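Local atomic coordinates of endonuclease 2 (Arabidopsis thaliana, PDB entry 4CXP), a protein that acts as a metal-dependent endonuclease that cleaves RNA and single-stranded DNA, and less readily double-stranded DNA, to give 5'-phosphorylated products. Residues A[175-178]-A[179-183]; A[182-186]-A[187-191]; A[234-237]-A[238-242]. All coordinates share one frame; numbering follows the deposited sequence. Where two conformers were deposited one is given.

Contact 1. Residues A[175-178]-A[179-183]. With NAG (2-acetamido-2-deoxy-beta-D-glucopyranose), chain D.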
loop_
_atom_site.group_PDB
_atom_site.type_symbol
_atom_site.label_atom_id
_atom_site.label_comp_id
_atom_site.label_asym_id
_atom_site.label_seq_id
_atom_site.Cartn_x
_atom_site.Cartn_y
_atom_site.Cartn_z
ATOM N N GLU A 175 -6.983 16.749 -3.823
ATOM C CA GLU A 175 -5.664 16.661 -4.483
ATOM C C GLU A 175 -4.506 17.358 -3.754
ATOM O O GLU A 175 -3.373 17.334 -4.207
ATOM C CB GLU A 175 -5.807 17.336 -5.849
ATOM C CG GLU A 175 -6.851 16.700 -6.740
ATOM C CD GLU A 175 -6.504 15.275 -7.116
ATOM O OE1 GLU A 175 -5.315 14.982 -7.260
ATOM O OE2 GLU A 175 -7.427 14.475 -7.311
ATOM N N GLY A 176 -4.788 17.988 -2.617
ATOM C CA GLY A 176 -3.749 18.720 -1.928
ATOM C C GLY A 176 -2.600 17.857 -1.441
ATOM O O GLY A 176 -1.444 18.200 -1.608
ATOM N N MET A 177 -2.930 16.730 -0.848
ATOM C CA MET A 177 -1.898 15.837 -0.349
ATOM C C MET A 177 -1.105 15.225 -1.518
ATOM O O MET A 177 0.116 15.174 -1.477
ATOM C CB MET A 177 -2.485 14.764 0.571
ATOM C CG MET A 177 -1.413 13.990 1.335
ATOM S SD MET A 177 -1.995 12.625 2.363
ATOM C CE MET A 177 -3.025 13.558 3.444
ATOM N N VAL A 178 -1.792 14.798 -2.573
ATOM C CA VAL A 178 -1.122 14.278 -3.770
ATOM C C VAL A 178 -0.137 15.265 -4.333
ATOM O O VAL A 178 0.992 14.927 -4.669
ATOM C CB VAL A 178 -2.130 14.013 -4.904
ATOM C CG1 VAL A 178 -1.434 13.736 -6.246
ATOM C CG2 VAL A 178 -2.963 12.848 -4.489
ATOM N N ASP A 179 -0.595 16.503 -4.484
ATOM C CA ASP A 179 0.233 17.519 -5.082
ATOM C C ASP A 179 1.464 17.793 -4.239
ATOM O O ASP A 179 2.566 17.966 -4.748
ATOM C CB ASP A 179 -0.588 18.798 -5.319
ATOM C CG ASP A 179 -1.663 18.621 -6.412
ATOM O OD1 ASP A 179 -1.626 17.623 -7.157
ATOM O OD2 ASP A 179 -2.569 19.474 -6.492
ATOM N N ALA A 180 1.306 17.801 -2.920
ATOM C CA ALA A 180 2.419 18.052 -2.027
ATOM C C ALA A 180 3.421 16.889 -2.046
ATOM O O ALA A 180 4.638 17.098 -1.997
ATOM C CB ALA A 180 1.914 18.316 -0.617
ATOM N N LEU A 181 2.917 15.662 -2.107
ATOM C CA LEU A 181 3.791 14.498 -2.238
ATOM C C LEU A 181 4.569 14.535 -3.548
ATOM O O LEU A 181 5.768 14.263 -3.564
ATOM C CB LEU A 181 2.992 13.205 -2.100
ATOM C CG LEU A 181 2.417 12.929 -0.725
ATOM C CD1 LEU A 181 1.381 11.843 -0.784
ATOM C CD2 LEU A 181 3.513 12.581 0.263
ATOM N N LYS A 182 3.902 14.863 -4.645
ATOM C CA LYS A 182 4.577 14.950 -5.938
ATOM C C LYS A 182 5.665 16.011 -5.924
ATOM O O LYS A 182 6.766 15.805 -6.440
ATOM C CB LYS A 182 3.567 15.218 -7.047
ATOM C CG LYS A 182 2.693 14.019 -7.363
ATOM C CD LYS A 182 1.542 14.355 -8.293
ATOM C CE LYS A 182 1.955 14.604 -9.712
ATOM N NZ LYS A 182 0.682 14.902 -10.423
ATOM N N LYS A 183 5.394 17.161 -5.319
ATOM C CA LYS A 183 6.413 18.189 -5.227
ATOM C C LYS A 183 7.612 17.701 -4.427
ATOM O O LYS A 183 8.754 17.953 -4.812
ATOM C CB LYS A 183 5.831 19.474 -4.650
ATOM C CG LYS A 183 4.920 20.184 -5.652
ATOM C CD LYS A 183 4.425 21.542 -5.183
ATOM C CE LYS A 183 3.466 22.148 -6.201
ATOM N NZ LYS A 183 2.151 21.451 -6.214
HETATM C C1 NAG D . 7.187 18.105 1.937
HETATM C C2 NAG D . 6.300 17.687 3.106
HETATM C C3 NAG D . 6.243 18.807 4.134
HETATM C C4 NAG D . 7.649 19.200 4.553
HETATM C C5 NAG D . 8.506 19.494 3.327
HETATM C C6 NAG D . 9.965 19.781 3.663
HETATM C C7 NAG D . 4.663 16.097 2.277
HETATM C C8 NAG D . 3.263 15.839 1.821
HETATM N N2 NAG D . 4.972 17.327 2.659
HETATM O O3 NAG D . 5.473 18.390 5.246
HETATM O O4 NAG D . 7.559 20.340 5.385
HETATM O O5 NAG D . 8.481 18.377 2.455
HETATM O O6 NAG D . 10.533 18.688 4.348
HETATM O O7 NAG D . 5.503 15.185 2.236
HETATM O O HOH W 1 -3.306 15.858 -8.522
#
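E175 turns its CG away from its carbonyl carbon and then folds back at CG (chi2 -64°), while D179 holds CG beside its own backbone N (chi1 -68°); together these bends bring the two carboxylates to the same flank of the first helical turn. The acids do not meet directly. E175 OE1 and D179 OD1 stay 4.5 Å apart, and a single water gives one proton to each, lying 2.5 Å from E175 OE1 and 2.8 Å from D179 OD1. The water, donating to both, probably lessens the repulsion between the two carboxylates, and E175 OE2 has its own counter-charge in a salt bridge to K11. Acidic side chains suit this place, since the start of a helix probably stabilises negative charge. D179 N also donates to E175 O over 2.9 Å, the opening bond of a regular alpha-helical ladder that A180, L181 and K182 continue.

Further round the helix the contacts are apolar. M177 and L181 run side by side, M177 CG lying 4.1 Å from L181 CD1. V178 keeps similar company with K182, whose methylenes rather than its amine do the touching: CD is 3.7 Å from V178 CG1. Both M177 and V178 were modelled in two conformers, so these two fits hold for one of them. The acetamide methyl C8 of the sugar NAG rests against L181 CD2, 3.6 Å away, and A180 CB.

M177, V178 and L181 all press on I8 of helix 3-15, K182 reaches T15 there, and M177 and L181 also meet Y244 of helix 233-262, so the first half of helix 176-187 packs against both.

Contact 2. Residues A[182-186]-A[187-191]; sequences KKNIT and TEWAD. With NAG (2-acetamido-2-deoxy-beta-D-glucopyranose), chain D.
N184 places its CB over the face of W189: this carbon sits 3.5 Å from the centroid of the six-membered indole ring and only 7° off its normal, a CH-pi contact. With chi2 near zero (-2°), OD1 of N184 is eclipsed with CA and ND2 is directed outward, where it carries the N-linked sugar through a 1.5 Å bond to C1 of NAG. The sugar's acetamide then returns to the indole, its O7 approaching W189 CH2 at the ring edge over 3.2 Å. A broad, flat tryptophan suits this place because one ring receives both asparagine and sugar. E188 CG lies 3.4 Å from N184 OD1. N184, I185 and T186 form the Asn-X-Thr sequon of glycosylation.

The helix ends here. T187 places OG1 between its backbone N and carbonyl carbon (chi1 68°), from where it donates to K183 O over 3.0 Å, standing above the carbonyl plane while T187 N bonds within it. N184 O likewise receives two donors, E188 N and W189 N.

W189 occupies the N-cap position of helix 190-197 and touches W196 in it. I185, whose CG1 lies 4.0 Å from W189 CE3, fills the inner side, packing on I12 of helix 3-15, V193 of helix 190-197, and A248 and V252 of helix 233-262.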
loop_
_atom_site.group_PDB
_atom_site.type_symbol
_atom_site.label_atom_id
_atom_site.label_comp_id
_atom_site.label_asym_id
_atom_site.label_seq_id
_atom_site.Cartn_x
_atom_site.Cartn_y
_atom_site.Cartn_z
ATOM N N LYS A 182 3.902 14.863 -4.645
ATOM C CA LYS A 182 4.577 14.950 -5.938
ATOM C C LYS A 182 5.665 16.011 -5.924
ATOM O O LYS A 182 6.766 15.805 -6.440
ATOM C CB LYS A 182 3.567 15.218 -7.047
ATOM C CG LYS A 182 2.693 14.019 -7.363
ATOM C CD LYS A 182 1.542 14.355 -8.293
ATOM C CE LYS A 182 1.955 14.604 -9.712
ATOM N NZ LYS A 182 0.682 14.902 -10.423
ATOM N N LYS A 183 5.394 17.161 -5.319
ATOM C CA LYS A 183 6.413 18.189 -5.227
ATOM C C LYS A 183 7.612 17.701 -4.427
ATOM O O LYS A 183 8.754 17.953 -4.812
ATOM C CB LYS A 183 5.831 19.474 -4.650
ATOM C CG LYS A 183 4.920 20.184 -5.652
ATOM C CD LYS A 183 4.425 21.542 -5.183
ATOM C CE LYS A 183 3.466 22.148 -6.201
ATOM N NZ LYS A 183 2.151 21.451 -6.214
ATOM N N ASN A 184 7.376 17.006 -3.324
ATOM C CA ASN A 184 8.487 16.517 -2.529
ATOM C C ASN A 184 9.277 15.398 -3.214
ATOM O O ASN A 184 10.479 15.318 -3.069
ATOM C CB ASN A 184 8.007 16.096 -1.150
ATOM C CG ASN A 184 7.806 17.281 -0.234
ATOM O OD1 ASN A 184 8.067 18.418 -0.612
ATOM N ND2 ASN A 184 7.341 17.017 0.981
ATOM N N ILE A 185 8.595 14.560 -3.984
ATOM C CA ILE A 185 9.273 13.544 -4.800
ATOM C C ILE A 185 10.314 14.210 -5.698
ATOM O O ILE A 185 11.413 13.695 -5.871
ATOM C CB ILE A 185 8.242 12.722 -5.582
ATOM C CG1 ILE A 185 7.564 11.723 -4.634
ATOM C CG2 ILE A 185 8.859 12.041 -6.800
ATOM C CD1 ILE A 185 6.304 11.087 -5.184
ATOM N N THR A 186 9.982 15.371 -6.244
ATOM C CA THR A 186 10.876 16.122 -7.111
ATOM C C THR A 186 11.958 16.891 -6.361
ATOM O O THR A 186 13.119 16.863 -6.779
ATOM C CB THR A 186 10.059 17.136 -7.936
ATOM O OG1 THR A 186 9.069 16.424 -8.676
ATOM C CG2 THR A 186 10.935 17.958 -8.880
ATOM N N THR A 187 11.574 17.610 -5.305
ATOM C CA THR A 187 12.430 18.647 -4.698
ATOM C C THR A 187 13.113 18.276 -3.387
ATOM O O THR A 187 14.101 18.902 -3.011
ATOM C CB THR A 187 11.648 19.955 -4.441
ATOM O OG1 THR A 187 10.672 19.753 -3.409
ATOM C CG2 THR A 187 10.974 20.433 -5.721
ATOM N N GLU A 188 12.570 17.302 -2.668
ATOM C CA GLU A 188 13.096 16.918 -1.354
ATOM C C GLU A 188 13.710 15.539 -1.329
ATOM O O GLU A 188 14.657 15.287 -0.594
ATOM C CB GLU A 188 11.977 16.975 -0.305
ATOM C CG GLU A 188 11.393 18.357 -0.074
ATOM C CD GLU A 188 12.396 19.356 0.462
ATOM O OE1 GLU A 188 13.295 18.955 1.220
ATOM O OE2 GLU A 188 12.253 20.555 0.150
ATOM N N TRP A 189 13.145 14.627 -2.117
ATOM C CA TRP A 189 13.440 13.216 -1.985
ATOM C C TRP A 189 14.077 12.602 -3.220
ATOM O O TRP A 189 14.084 11.386 -3.351
ATOM C CB TRP A 189 12.169 12.428 -1.624
ATOM C CG TRP A 189 11.435 12.935 -0.433
ATOM C CD1 TRP A 189 11.956 13.546 0.669
ATOM C CD2 TRP A 189 10.025 12.879 -0.230
ATOM N NE1 TRP A 189 10.946 13.892 1.533
ATOM C CE2 TRP A 189 9.748 13.500 1.005
ATOM C CE3 TRP A 189 8.969 12.397 -0.988
ATOM C CZ2 TRP A 189 8.468 13.620 1.502
ATOM C CZ3 TRP A 189 7.705 12.513 -0.503
ATOM C CH2 TRP A 189 7.453 13.113 0.744
ATOM N N ALA A 190 14.606 13.420 -4.123
ATOM C CA ALA A 190 15.027 12.887 -5.414
ATOM C C ALA A 190 16.032 11.727 -5.301
ATOM O O ALA A 190 15.922 10.732 -6.020
ATOM C CB ALA A 190 15.566 13.999 -6.312
ATOM N N ASP A 191 17.039 11.860 -4.446
ATOM C CA ASP A 191 18.036 10.803 -4.341
ATOM C C ASP A 191 17.420 9.505 -3.820
ATOM O O ASP A 191 17.693 8.416 -4.328
ATOM C CB ASP A 191 19.209 11.227 -3.441
ATOM C CG ASP A 191 20.076 12.329 -4.035
ATOM O OD1 ASP A 191 19.806 12.808 -5.149
ATOM O OD2 ASP A 191 21.022 12.726 -3.340
HETATM C C1 NAG D . 7.187 18.105 1.937
HETATM C C2 NAG D . 6.300 17.687 3.106
HETATM C C3 NAG D . 6.243 18.807 4.134
HETATM C C4 NAG D . 7.649 19.200 4.553
HETATM C C5 NAG D . 8.506 19.494 3.327
HETATM C C6 NAG D . 9.965 19.781 3.663
HETATM C C7 NAG D . 4.663 16.097 2.277
HETATM C C8 NAG D . 3.263 15.839 1.821
HETATM N N2 NAG D . 4.972 17.327 2.659
HETATM O O3 NAG D . 5.473 18.390 5.246
HETATM O O4 NAG D . 7.559 20.340 5.385
HETATM O O5 NAG D . 8.481 18.377 2.455
HETATM O O6 NAG D . 10.533 18.688 4.348
HETATM O O7 NAG D . 5.503 15.185 2.236
#

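Contact 3. Residues A[234-237]-A[238-242]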
loop_
_atom_site.group_PDB
_atom_site.type_symbol
_atom_site.label_atom_id
_atom_site.label_comp_id
_atom_site.label_asym_id
_atom_site.label_seq_id
_atom_site.Cartn_x
_atom_site.Cartn_y
_atom_site.Cartn_z
ATOM N N GLU A 234 -0.142 14.611 19.214
ATOM C CA GLU A 234 1.252 14.195 19.316
ATOM C C GLU A 234 1.524 13.018 18.374
ATOM O O GLU A 234 2.520 13.007 17.639
ATOM C CB GLU A 234 1.609 13.831 20.750
ATOM C CG GLU A 234 3.046 13.423 20.955
ATOM C CD GLU A 234 3.307 13.040 22.397
ATOM O OE1 GLU A 234 3.015 11.884 22.768
ATOM O OE2 GLU A 234 3.785 13.897 23.157
ATOM N N TYR A 235 0.655 12.026 18.402
ATOM C CA TYR A 235 0.813 10.857 17.540
ATOM C C TYR A 235 0.623 11.238 16.073
ATOM O O TYR A 235 1.379 10.817 15.213
ATOM C CB TYR A 235 -0.158 9.760 17.968
ATOM C CG TYR A 235 0.083 8.409 17.319
ATOM C CD1 TYR A 235 -0.474 8.072 16.090
ATOM C CD2 TYR A 235 0.881 7.456 17.946
ATOM C CE1 TYR A 235 -0.270 6.838 15.534
ATOM C CE2 TYR A 235 1.101 6.208 17.385
ATOM C CZ TYR A 235 0.500 5.898 16.186
ATOM O OH TYR A 235 0.656 4.677 15.591
ATOM N N PHE A 236 -0.411 12.017 15.789
ATOM C CA PHE A 236 -0.704 12.465 14.448
ATOM C C PHE A 236 0.486 13.149 13.803
ATOM O O PHE A 236 0.920 12.759 12.719
ATOM C CB PHE A 236 -1.929 13.383 14.487
ATOM C CG PHE A 236 -2.255 14.021 13.164
ATOM C CD1 PHE A 236 -2.790 13.287 12.131
ATOM C CD2 PHE A 236 -2.012 15.365 12.957
ATOM C CE1 PHE A 236 -3.110 13.882 10.925
ATOM C CE2 PHE A 236 -2.317 15.968 11.762
ATOM C CZ PHE A 236 -2.867 15.226 10.733
ATOM N N TYR A 237 1.003 14.204 14.422
ATOM C CA TYR A 237 2.062 14.975 13.784
ATOM C C TYR A 237 3.348 14.187 13.671
ATOM O O TYR A 237 4.097 14.356 12.720
ATOM C CB TYR A 237 2.302 16.296 14.513
ATOM C CG TYR A 237 1.197 17.296 14.327
ATOM C CD1 TYR A 237 0.914 17.800 13.090
ATOM C CD2 TYR A 237 0.476 17.759 15.413
ATOM C CE1 TYR A 237 -0.094 18.732 12.931
ATOM C CE2 TYR A 237 -0.522 18.689 15.268
ATOM C CZ TYR A 237 -0.817 19.164 14.019
ATOM O OH TYR A 237 -1.807 20.104 13.846
ATOM N N SER A 238 3.623 13.320 14.628
ATOM C CA SER A 238 4.855 12.565 14.576
ATOM C C SER A 238 4.808 11.421 13.569
ATOM O O SER A 238 5.841 11.073 13.027
ATOM C CB SER A 238 5.264 12.070 15.946
ATOM O OG SER A 238 4.327 11.215 16.504
ATOM N N ARG A 239 3.631 10.846 13.315
ATOM C CA ARG A 239 3.504 9.735 12.376
ATOM C C ARG A 239 3.149 10.176 10.970
ATOM O O ARG A 239 3.324 9.393 10.041
ATOM C CB ARG A 239 2.503 8.685 12.886
ATOM C CG ARG A 239 3.087 7.700 13.869
ATOM C CD ARG A 239 3.690 8.307 15.123
ATOM N NE ARG A 239 4.115 7.240 16.012
ATOM C CZ ARG A 239 4.643 7.425 17.198
ATOM N NH1 ARG A 239 4.890 8.653 17.619
ATOM N NH2 ARG A 239 4.932 6.375 17.932
ATOM N N LEU A 240 2.688 11.397 10.778
ATOM C CA LEU A 240 2.316 11.806 9.453
ATOM C C LEU A 240 3.479 11.722 8.452
ATOM O O LEU A 240 3.252 11.266 7.334
ATOM C CB LEU A 240 1.651 13.170 9.496
ATOM C CG LEU A 240 1.019 13.649 8.187
ATOM C CD1 LEU A 240 -0.071 12.748 7.632
ATOM C CD2 LEU A 240 0.471 15.046 8.428
ATOM N N PRO A 241 4.726 12.094 8.824
ATOM C CA PRO A 241 5.787 11.972 7.827
ATOM C C PRO A 241 6.015 10.560 7.329
ATOM O O PRO A 241 6.354 10.374 6.167
ATOM C CB PRO A 241 7.022 12.546 8.534
ATOM C CG PRO A 241 6.466 13.481 9.546
ATOM C CD PRO A 241 5.195 12.818 10.013
ATOM N N ILE A 242 5.820 9.565 8.178
ATOM C CA ILE A 242 6.029 8.187 7.729
ATOM C C ILE A 242 4.856 7.751 6.849
ATOM O O ILE A 242 5.076 7.017 5.896
ATOM C CB ILE A 242 6.393 7.197 8.878
ATOM C CG1 ILE A 242 6.552 5.762 8.385
ATOM C CG2 ILE A 242 5.324 7.131 9.920
ATOM C CD1 ILE A 242 7.584 5.571 7.310
#
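R239 lies over one face of the Y235 ring, the guanidinium stacked flat on it, with the planes inclined by 24° and the centres separated by 4.4 Å. The two side chains cross at about a right angle, so the arginine passes over the ring instead of running alongside it. Its CD stands almost squarely above the ring centre, 6° off the normal and 3.9 Å from the centroid, while NE is displaced toward the rim, 3.5 Å from Y235 CE2. A bend in the arginine chain (chi2 58°) lays it down on the tyrosine; methylene and cation thus share one aromatic face in a combined CH-pi and cation-pi stack. Lying flat leaves the N-H groups of the guanidinium directed along its own plane. NH1 donates to S238 OG over 2.9 Å at its edge, and NE to W220 O. S238 OG in turn donates to E234 O at 2.8 Å, a carbonyl that also receives S238 N, so the small hydroxyl relays between backbone and arginine. At the tyrosine's far end, OH is hydrogen-bonded to A221 O and W157 NE1, which holds the phenol end in place.

Away from this stack, F236 and L240 point the same way, F236 CZ lying 4.1 Å from L240 CD2, with F236 against W146 and L240 against L169. F236 CD2 also sits above the centre of one face of the neighbouring Y237 ring.

P241 has no N-H to offer, and its CD approaches Y237 O at 3.3 Å where a helical bond would otherwise form. The arrangement is that of an i to i+4 tyrosine-arginine stack just ahead of a proline kink, here in the long C-terminal helix of a mainly helical S1/P1 nuclease.

Contacts 1 and 2 follow one another along helix 176-187, sharing K182 and K183, with centres 11 Å apart; they meet directly where L181 CD2 lies 4.0 Å from W189 CH2. Contact 3 comes later in the chain, near the start of helix 233-262, its centre about 17 Å from that of contact 1 and 20 Å from that of contact 2, with no direct touch. Further along that same helix, Y244 packs on contact 1 and A248 on contact 2, so helix 233-262, which carries contact 3, also packs against contacts 1 and 2. The glycan on N184 has neighbours in all of them, A180, L181, E188, W189 and P241, and so lies against residues of both helices.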